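Local coordinates for protein HTH-type transcriptional regulator YgaV (Escherichia coli K12, PDB 3CUO) that regulates large-scale gene expression in response to sulfide as a DNA-binding repressor and activator, and, when sulfide is absent, represses many anaerobic respiratory genes, at residues P37-S40 with A41-T45. Sequence-based numbering, arbitrary orientation.
Sequences PGTS and AGELT
Thr39 lays its CG2 methyl between two side chains of the next helix, 4.0 Å from Leu44 CG and 3.7 Å from Glu43 OE1. This is the strand-to-helix junction that opens the predicted helix-turn-helix of the ArsR-type winged-helix fold. The short strand 39-40 pairs with strand 77-81, where Gly38 and Thr39 both face Tyr79 in a G1 beta bulge; Ser40 then occupies the N-cap position of helix 41-48. With OG1 beside the backbone N (chi1 -59°) and CG2 therefore anti to it, the Thr39 methyl is directed at the helix, while OG1 bonds back to the carbonyl of Ser36. Glu43 runs extended and crosses Thr39 at about a right angle, and Glu43 CB sits 3.9 Å from Ser40 OG. The buried Leu44 lodges against Met32 and Leu33 of helix 24-33 and Leu59 of helix 52-64, tying the junction to both neighbouring helices. Its CG also lies 3.4 Å from Ser40 O, the carbonyl that receives the first helical turn's weak bond from Leu44 N (3.3 Å, 154° at the hydrogen). One residue on, Ala41 O takes two donors, Thr45 N and Thr45 OG1, the hydroxyl sitting 2.9 Å from Ala41 O and 47° above the carbonyl plane.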
# COMPACT_ATOMS: atom_id res chain seq x y z
N PRO A 37 -0.47 -21.73 3.73
CA PRO A 37 0.83 -21.79 3.14
C PRO A 37 0.88 -23.03 2.27
O PRO A 37 0.10 -23.95 2.47
CB PRO A 37 1.74 -21.95 4.35
CG PRO A 37 0.89 -22.75 5.30
CD PRO A 37 -0.45 -22.22 5.13
N GLY A 38 1.78 -23.03 1.31
CA GLY A 38 1.93 -24.11 0.44
C GLY A 38 0.76 -24.17 -0.50
O GLY A 38 0.18 -25.23 -0.71
N THR A 39 0.44 -23.06 -1.13
CA THR A 39 -0.60 -23.08 -2.16
C THR A 39 0.04 -23.02 -3.54
O THR A 39 0.91 -22.19 -3.81
CB THR A 39 -1.60 -21.90 -1.99
OG1 THR A 39 -2.22 -21.95 -0.70
CG2 THR A 39 -2.64 -21.93 -3.06
N SER A 40 -0.45 -23.84 -4.44
CA SER A 40 0.05 -23.90 -5.80
C SER A 40 -0.39 -22.78 -6.75
O SER A 40 -1.40 -22.13 -6.58
CB SER A 40 -0.30 -25.26 -6.42
OG SER A 40 -1.71 -25.44 -6.44
N ALA A 41 0.42 -22.53 -7.78
CA ALA A 41 0.05 -21.59 -8.84
C ALA A 41 -1.29 -21.86 -9.54
O ALA A 41 -2.05 -20.95 -9.84
CB ALA A 41 1.17 -21.49 -9.84
N GLY A 42 -1.58 -23.13 -9.85
CA GLY A 42 -2.84 -23.48 -10.47
C GLY A 42 -4.07 -23.12 -9.64
O GLY A 42 -5.05 -22.71 -10.18
N GLU A 43 -4.03 -23.28 -8.32
CA GLU A 43 -5.18 -22.84 -7.48
C GLU A 43 -5.30 -21.30 -7.54
O GLU A 43 -6.40 -20.73 -7.66
CB GLU A 43 -4.98 -23.34 -6.04
CG GLU A 43 -6.19 -23.00 -5.14
CD GLU A 43 -6.20 -23.78 -3.80
OE1 GLU A 43 -5.24 -24.54 -3.52
OE2 GLU A 43 -7.18 -23.61 -3.04
N LEU A 44 -4.17 -20.62 -7.55
CA LEU A 44 -4.17 -19.13 -7.52
C LEU A 44 -4.64 -18.61 -8.88
O LEU A 44 -5.39 -17.62 -9.01
CB LEU A 44 -2.79 -18.63 -7.13
CG LEU A 44 -2.27 -18.95 -5.69
CD1 LEU A 44 -0.79 -18.73 -5.43
CD2 LEU A 44 -3.07 -18.19 -4.65
N THR A 45 -4.23 -19.32 -9.92
CA THR A 45 -4.66 -19.01 -11.27
C THR A 45 -6.13 -19.06 -11.30
O THR A 45 -6.78 -18.19 -11.83
CB THR A 45 -4.04 -20.02 -12.33
OG1 THR A 45 -2.65 -19.78 -12.39
CG2 THR A 45 -4.68 -19.84 -13.71